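Local coordinates for protein chitinase A (Pteris ryukyuensis, PDB 4RL3) that probably hydrolyses the beta-1,4 glycosidic bonds of chitin, here in the form of its family 18 catalytic domain, at residues Q16-P21 against Q64-Q69; N72-V77 against I151-I156. All blocks are in the same frame, centred on the assembly; numbering follows the deposited sequence.

Contact 1. Residues Q16-P21 against Q64-Q69; sequences QFTDVP and QAIKAQ
Phe17 and Ile66 bring the backbones nearest, with CA of Phe17 7.1 Å from CA of Ile66, where the short 3-10 turn 17-19 faces the side of helix 60-69. Side chains make the contact. The isoleucine reaches across with both branches of its CB: CG1 stands 4.0 Å from Phe17 CB, while CG2 meets ring atom CD2 of Phe17, also at 4.0 Å, approaching the ring obliquely. With CG1 of Ile66 anti to the backbone N (chi1 -158°), that branch points at the turn, and CD1 at its end comes within 4.2 Å of Thr18 CG2 at the exposed margin. In the TIM barrel, helix 60-69 links strands 27-36 and 73-81 on the outside, and the turn belongs to the loop from strand 3-8 to strand 27-36; the contact therefore joins two successive connections. Strand 27-36 lies beneath both: Phe30 touches Ile66, and its ring meets that of Phe17 with the planes about 50° apart. The turn is braced from within by Gln16 N, which donates to Asp19 OD2 at 2.9 Å, entering on the anti side and 34° out of the carboxylate plane, while Asp19 N returns a bond to Gln16 O.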
ATOM      1  N   GLN A  16      -2.911 -12.162 -11.871  1.00  6.29           N
ATOM      2  CA  GLN A  16      -2.709 -13.109 -10.790  1.00  6.52           C
ATOM      3  C   GLN A  16      -1.354 -12.848 -10.142  1.00  6.15           C
ATOM      4  O   GLN A  16      -0.477 -12.210 -10.744  1.00  6.04           O
ATOM      5  CB  GLN A  16      -2.783 -14.531 -11.344  1.00  7.11           C
ATOM      6  CG  GLN A  16      -4.133 -14.839 -11.977  1.00  7.64           C
ATOM      7  CD  GLN A  16      -4.221 -16.244 -12.520  1.00  8.31           C
ATOM      8  OE1 GLN A  16      -4.056 -16.464 -13.730  1.00  9.61           O
ATOM      9  NE2 GLN A  16      -4.453 -17.207 -11.641  1.00  8.32           N
ATOM     10  N   PHE A  17      -1.195 -13.318  -8.903  1.00  5.72           N
ATOM     11  CA  PHE A  17       0.094 -13.237  -8.206  1.00  5.63           C
ATOM     12  C   PHE A  17       1.152 -13.874  -9.105  1.00  5.70           C
ATOM     13  O   PHE A  17       2.276 -13.392  -9.197  1.00  5.57           O
ATOM     14  CB  PHE A  17       0.097 -14.006  -6.872  1.00  5.49           C
ATOM     15  CG  PHE A  17      -0.904 -13.522  -5.833  1.00  5.44           C
ATOM     16  CD1 PHE A  17      -0.915 -12.205  -5.412  1.00  5.32           C
ATOM     17  CD2 PHE A  17      -1.774 -14.415  -5.224  1.00  5.35           C
ATOM     18  CE1 PHE A  17      -1.804 -11.767  -4.439  1.00  5.36           C
ATOM     19  CE2 PHE A  17      -2.669 -13.996  -4.244  1.00  5.31           C
ATOM     20  CZ  PHE A  17      -2.687 -12.661  -3.858  1.00  5.29           C
ATOM     21  N   THR A  18       0.780 -14.979  -9.757  1.00  5.79           N
ATOM     22  CA  THR A  18       1.715 -15.749 -10.573  1.00  6.01           C
ATOM     23  C   THR A  18       2.225 -15.043 -11.845  1.00  6.14           C
ATOM     24  O   THR A  18       3.221 -15.484 -12.440  1.00  6.43           O
ATOM     25  CB  THR A  18       1.085 -17.110 -10.977  1.00  6.02           C
ATOM     26  OG1 THR A  18      -0.145 -16.882 -11.660  1.00  6.44           O
ATOM     27  CG2 THR A  18       0.835 -17.989  -9.753  1.00  6.13           C
ATOM     28  N   ASP A  19       1.570 -13.956 -12.246  1.00  6.15           N
ATOM     29  CA  ASP A  19       2.034 -13.116 -13.353  1.00  6.21           C
ATOM     30  C   ASP A  19       3.196 -12.199 -12.961  1.00  5.99           C
ATOM     31  O   ASP A  19       3.884 -11.665 -13.834  1.00  6.06           O
ATOM     32  CB  ASP A  19       0.895 -12.239 -13.876  1.00  6.46           C
ATOM     33  CG  ASP A  19      -0.223 -13.039 -14.504  1.00  6.71           C
ATOM     34  OD1 ASP A  19       0.056 -14.005 -15.241  1.00  7.30           O
ATOM     35  OD2 ASP A  19      -1.379 -12.695 -14.284  1.00  6.78           O
ATOM     36  N   VAL A  20       3.369 -11.963 -11.665  1.00  5.71           N
ATOM     37  CA  VAL A  20       4.329 -10.972 -11.188  1.00  5.61           C
ATOM     38  C   VAL A  20       5.693 -11.591 -10.916  1.00  5.54           C
ATOM     39  O   VAL A  20       5.795 -12.562 -10.167  1.00  5.52           O
ATOM     40  CB  VAL A  20       3.831 -10.292  -9.893  1.00  5.57           C
ATOM     41  CG1 VAL A  20       4.781  -9.176  -9.475  1.00  5.56           C
ATOM     42  CG2 VAL A  20       2.434  -9.738 -10.104  1.00  5.63           C
ATOM     43  N   PRO A  21       6.757 -11.013 -11.500  1.00  5.50           N
ATOM     44  CA  PRO A  21       8.106 -11.526 -11.259  1.00  5.62           C
ATOM     45  C   PRO A  21       8.447 -11.445  -9.772  1.00  5.74           C
ATOM     46  O   PRO A  21       8.228 -10.404  -9.152  1.00  5.71           O
ATOM     47  CB  PRO A  21       9.004 -10.590 -12.094  1.00  5.69           C
ATOM     48  CG  PRO A  21       8.101  -9.928 -13.060  1.00  5.66           C
ATOM     49  CD  PRO A  21       6.758  -9.849 -12.407  1.00  5.61           C
ATOM     50  N   GLN A  64      -2.341 -18.704  -0.238  1.00  7.87           N
ATOM     51  CA  GLN A  64      -1.641 -19.775   0.453  1.00  9.00           C
ATOM     52  C   GLN A  64      -0.595 -20.387  -0.468  1.00  8.33           C
ATOM     53  O   GLN A  64       0.540 -20.653  -0.054  1.00  8.13           O
ATOM     54  CB  GLN A  64      -2.656 -20.822   0.892  1.00 10.86           C
ATOM     55  CG  GLN A  64      -2.131 -21.910   1.799  1.00 13.29           C
ATOM     56  CD  GLN A  64      -3.248 -22.796   2.325  1.00 15.62           C
ATOM     57  OE1 GLN A  64      -4.231 -23.064   1.619  1.00 18.78           O
ATOM     58  NE2 GLN A  64      -3.118 -23.241   3.570  1.00 17.41           N
ATOM     59  N   ALA A  65      -0.978 -20.570  -1.728  1.00  7.50           N
ATOM     60  CA  ALA A  65      -0.096 -21.194  -2.724  1.00  7.43           C
ATOM     61  C   ALA A  65       1.134 -20.349  -3.037  1.00  7.15           C
ATOM     62  O   ALA A  65       2.242 -20.874  -3.055  1.00  7.35           O
ATOM     63  CB  ALA A  65      -0.850 -21.501  -3.999  1.00  7.47           C
ATOM     64  N   ILE A  66       0.962 -19.056  -3.286  1.00  6.88           N
ATOM     65  CA  ILE A  66       2.122 -18.225  -3.612  1.00  6.77           C
ATOM     66  C   ILE A  66       3.074 -18.152  -2.419  1.00  6.93           C
ATOM     67  O   ILE A  66       4.287 -18.191  -2.594  1.00  6.54           O
ATOM     68  CB  ILE A  66       1.727 -16.824  -4.169  1.00  6.72           C
ATOM     69  CG1 ILE A  66       2.866 -16.221  -4.989  1.00  6.64           C
ATOM     70  CG2 ILE A  66       1.240 -15.891  -3.067  1.00  6.58           C
ATOM     71  CD1 ILE A  66       3.099 -16.910  -6.325  1.00  6.68           C
ATOM     72  N   LYS A  67       2.523 -18.084  -1.207  1.00  7.14           N
ATOM     73  CA  LYS A  67       3.351 -18.068  -0.003  1.00  7.50           C
ATOM     74  C   LYS A  67       4.057 -19.410   0.228  1.00  7.79           C
ATOM     75  O   LYS A  67       5.203 -19.441   0.681  1.00  7.90           O
ATOM     76  CB  LYS A  67       2.532 -17.650   1.228  1.00  7.70           C
ATOM     77  CG  LYS A  67       2.126 -16.178   1.220  1.00  7.92           C
ATOM     78  CD  LYS A  67       1.182 -15.810   2.360  1.00  8.19           C
ATOM     79  CE  LYS A  67       1.789 -16.067   3.722  1.00  8.38           C
ATOM     80  NZ  LYS A  67       1.014 -15.387   4.799  1.00  8.47           N
ATOM     81  N   ALA A  68       3.396 -20.515  -0.097  1.00  8.10           N
ATOM     82  CA  ALA A  68       4.034 -21.828   0.056  1.00  8.49           C
ATOM     83  C   ALA A  68       5.181 -22.017  -0.925  1.00  8.77           C
ATOM     84  O   ALA A  68       6.169 -22.701  -0.617  1.00  9.46           O
ATOM     85  CB  ALA A  68       3.023 -22.945  -0.115  1.00  8.64           C
ATOM     86  N   GLN A  69       5.051 -21.433  -2.114  1.00  8.77           N
ATOM     87  CA  GLN A  69       6.067 -21.580  -3.151  1.00  8.93           C
ATOM     88  C   GLN A  69       7.274 -20.676  -2.919  1.00  8.60           C
ATOM     89  O   GLN A  69       8.396 -21.028  -3.308  1.00  8.98           O
ATOM     90  CB  GLN A  69       5.466 -21.272  -4.523  1.00  9.31           C
ATOM     91  CG  GLN A  69       4.393 -22.258  -4.991  1.00  9.96           C
ATOM     92  CD  GLN A  69       3.760 -21.840  -6.315  1.00 10.61           C
ATOM     93  OE1 GLN A  69       3.644 -22.639  -7.259  1.00 12.17           O
ATOM     94  NE2 GLN A  69       3.366 -20.586  -6.402  1.00 10.18           N
TER

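Contact 2. Residues N72-V77 against I151-I156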
ATOM      1  N   ASN A  72       9.887 -15.949   0.809  1.00  7.36           N
ATOM      2  CA  ASN A  72      10.109 -14.523   0.983  1.00  7.02           C
ATOM      3  C   ASN A  72       8.873 -13.679   0.730  1.00  6.76           C
ATOM      4  O   ASN A  72       8.962 -12.462   0.826  1.00  6.89           O
ATOM      5  CB  ASN A  72      11.246 -14.041   0.082  1.00  7.04           C
ATOM      6  CG  ASN A  72      10.932 -14.179  -1.399  1.00  7.14           C
ATOM      7  OD1 ASN A  72      10.342 -15.176  -1.836  1.00  7.36           O
ATOM      8  ND2 ASN A  72      11.320 -13.180  -2.178  1.00  7.05           N
ATOM      9  N   VAL A  73       7.746 -14.313   0.402  1.00  6.42           N
ATOM     10  CA  VAL A  73       6.505 -13.591   0.079  1.00  6.29           C
ATOM     11  C   VAL A  73       5.531 -13.496   1.257  1.00  6.27           C
ATOM     12  O   VAL A  73       5.243 -14.487   1.932  1.00  6.25           O
ATOM     13  CB  VAL A  73       5.797 -14.216  -1.139  1.00  6.24           C
ATOM     14  CG1 VAL A  73       4.413 -13.602  -1.345  1.00  6.23           C
ATOM     15  CG2 VAL A  73       6.657 -14.048  -2.394  1.00  6.23           C
ATOM     16  N   LYS A  74       5.042 -12.279   1.485  1.00  6.26           N
ATOM     17  CA  LYS A  74       3.906 -12.006   2.365  1.00  6.44           C
ATOM     18  C   LYS A  74       2.828 -11.316   1.538  1.00  6.13           C
ATOM     19  O   LYS A  74       3.102 -10.762   0.465  1.00  5.78           O
ATOM     20  CB  LYS A  74       4.314 -11.104   3.534  1.00  7.04           C
ATOM     21  CG  LYS A  74       5.240 -11.732   4.566  1.00  7.75           C
ATOM     22  CD  LYS A  74       5.497 -10.735   5.691  1.00  8.40           C
ATOM     23  CE  LYS A  74       6.413 -11.247   6.784  1.00  8.99           C
ATOM     24  NZ  LYS A  74       6.623 -10.188   7.817  1.00  9.30           N
ATOM     25  N   VAL A  75       1.591 -11.376   2.023  1.00  5.76           N
ATOM     26  CA  VAL A  75       0.468 -10.727   1.336  1.00  5.58           C
ATOM     27  C   VAL A  75      -0.295  -9.869   2.343  1.00  5.59           C
ATOM     28  O   VAL A  75      -0.689 -10.351   3.401  1.00  5.73           O
ATOM     29  CB  VAL A  75      -0.471 -11.747   0.645  1.00  5.53           C
ATOM     30  CG1 VAL A  75      -1.574 -11.030  -0.130  1.00  5.55           C
ATOM     31  CG2 VAL A  75       0.331 -12.634  -0.300  1.00  5.53           C
ATOM     32  N   MET A  76      -0.452  -8.588   2.024  1.00  5.48           N
ATOM     33  CA  MET A  76      -1.163  -7.643   2.893  1.00  5.66           C
ATOM     34  C   MET A  76      -2.435  -7.187   2.183  1.00  5.28           C
ATOM     35  O   MET A  76      -2.678  -7.580   1.041  1.00  5.28           O
ATOM     36  CB  MET A  76      -0.234  -6.469   3.244  1.00  6.12           C
ATOM     37  CG  MET A  76       0.966  -6.850   4.133  1.00  6.68           C
ATOM     38  SD  MET A  76       2.313  -7.581   3.195  1.00  7.59           S
ATOM     39  CE  MET A  76       3.540  -7.667   4.499  1.00  7.25           C
ATOM     40  N   VAL A  77      -3.264  -6.392   2.858  1.00  5.02           N
ATOM     41  CA  VAL A  77      -4.433  -5.810   2.209  1.00  4.82           C
ATOM     42  C   VAL A  77      -4.440  -4.305   2.452  1.00  4.73           C
ATOM     43  O   VAL A  77      -4.140  -3.855   3.553  1.00  4.75           O
ATOM     44  CB  VAL A  77      -5.754  -6.481   2.688  1.00  4.84           C
ATOM     45  CG1 VAL A  77      -5.923  -6.385   4.194  1.00  4.85           C
ATOM     46  CG2 VAL A  77      -6.978  -5.923   1.949  1.00  4.82           C
ATOM     47  N   ILE A 151      -1.152  -9.149  12.759  1.00  6.95           N
ATOM     48  CA  ILE A 151      -0.337  -8.683  11.625  1.00  6.71           C
ATOM     49  C   ILE A 151       1.104  -8.497  12.047  1.00  6.44           C
ATOM     50  O   ILE A 151       1.379  -8.202  13.211  1.00  6.82           O
ATOM     51  CB  ILE A 151      -0.843  -7.340  11.045  1.00  6.63           C
ATOM     52  CG1 ILE A 151      -0.732  -6.180  12.057  1.00  6.61           C
ATOM     53  CG2 ILE A 151      -2.269  -7.493  10.512  1.00  6.67           C
ATOM     54  CD1 ILE A 151      -1.145  -4.831  11.500  1.00  6.57           C
ATOM     55  N   SER A 152       2.012  -8.674  11.088  1.00  6.09           N
ATOM     56  CA  SER A 152       3.427  -8.368  11.272  1.00  5.89           C
ATOM     57  C   SER A 152       3.831  -7.052  10.614  1.00  5.57           C
ATOM     58  O   SER A 152       4.858  -6.495  10.969  1.00  5.55           O
ATOM     59  CB  SER A 152       4.308  -9.495  10.723  1.00  5.94           C
ATOM     60  OG  SER A 152       4.178  -9.667   9.326  1.00  6.23           O
ATOM     61  N   VAL A 153       3.043  -6.546   9.663  1.00  5.32           N
ATOM     62  CA  VAL A 153       3.428  -5.326   8.913  1.00  5.20           C
ATOM     63  C   VAL A 153       2.245  -4.388   8.765  1.00  5.07           C
ATOM     64  O   VAL A 153       1.196  -4.799   8.287  1.00  5.13           O
ATOM     65  CB  VAL A 153       3.981  -5.658   7.508  1.00  5.25           C
ATOM     66  CG1 VAL A 153       4.498  -4.395   6.800  1.00  5.30           C
ATOM     67  CG2 VAL A 153       5.077  -6.719   7.589  1.00  5.32           C
ATOM     68  N   ALA A 154       2.423  -3.136   9.181  1.00  4.87           N
ATOM     69  CA  ALA A 154       1.452  -2.074   8.923  1.00  4.69           C
ATOM     70  C   ALA A 154       2.144  -0.981   8.124  1.00  4.60           C
ATOM     71  O   ALA A 154       3.314  -0.648   8.388  1.00  4.71           O
ATOM     72  CB  ALA A 154       0.872  -1.516  10.218  1.00  4.74           C
ATOM     73  N   SER A 155       1.420  -0.441   7.148  1.00  4.42           N
ATOM     74  CA  SER A 155       1.919   0.646   6.319  1.00  4.31           C
ATOM     75  C   SER A 155       0.849   1.680   6.050  1.00  4.27           C
ATOM     76  O   SER A 155      -0.344   1.438   6.250  1.00  4.18           O
ATOM     77  CB  SER A 155       2.466   0.129   4.984  1.00  4.26           C
ATOM     78  OG  SER A 155       1.490  -0.598   4.240  1.00  4.21           O
ATOM     79  N   ILE A 156       1.316   2.848   5.622  1.00  4.25           N
ATOM     80  CA  ILE A 156       0.448   3.937   5.193  1.00  4.24           C
ATOM     81  C   ILE A 156       0.859   4.309   3.782  1.00  4.27           C
ATOM     82  O   ILE A 156       2.015   4.121   3.414  1.00  4.15           O
ATOM     83  CB  ILE A 156       0.519   5.157   6.145  1.00  4.27           C
ATOM     84  CG1 ILE A 156       1.952   5.641   6.344  1.00  4.29           C
ATOM     85  CG2 ILE A 156      -0.096   4.795   7.491  1.00  4.28           C
ATOM     86  CD1 ILE A 156       2.033   7.000   6.999  1.00  4.32           C
TER
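Lys74 and Met76 reach across the inside of a TIM barrel to Ser152 and Val153. Strands 73-81 and 153-156 are not neighbours in the wall: strand 118-123 lies between them, parallel to both, and the nearest CA pair, Met76 and Val153, is 7.9 Å apart. What joins the two segments is thus made by side chains alone.

The polar part lies where the strands begin. Lys74 runs out extended beyond CG, and its NZ donates to Ser152 OG at 2.9 Å. The serine torsion (chi1 64°) sets OG between its own backbone N and carbonyl carbon, facing the ammonium group. Asp117, just ahead of strand 118-123, touches the lysine side chain; its carbonyl O forms a weak hydrogen bond with Ser152 OG, and its OD2 accepts from Val75 N. Replacing Lys74 by a methionine would probably leave Ser152 OG without its charged donor, held by the weak bond to the Asp117 carbonyl.

The apolar part is buried further along, at Met76, two residues on from Lys74. Met76 bends at chi2 (81°), turning its thioether back so that the terminal methyl, not the sulfur, meets the valine. That methyl, CE, sits 3.6 Å from Val153 CB and 4.1 Å from Val153 CG1. Val153 CG2 touches both partners: it lies 3.6 Å from Met76 CE and 3.8 Å from Lys74 NZ.

How the contacts relate
Both contacts belong to one barrel but lie on different sides of its wall. Contact 1 is outside, its centre about 18 Å from the centre of the chain, yet mostly buried, with Thr18 at the exposed edge; it is wholly apolar, pairing a loop turn with a helix. Contact 2 lies inside, its centre about 9 Å from that of the chain, and is partly buried: Ser152 is exposed, Met76 and Val153 are in the core, and an ammonium-hydroxyl bond joins methyl packing. Helix 60-69 leads into strand 73-81, so the two meet: Phe17 CZ comes within 4.2 Å of Val75 CG1. Asp117, beside contact 2, also forms a salt bridge with Lys67 NZ.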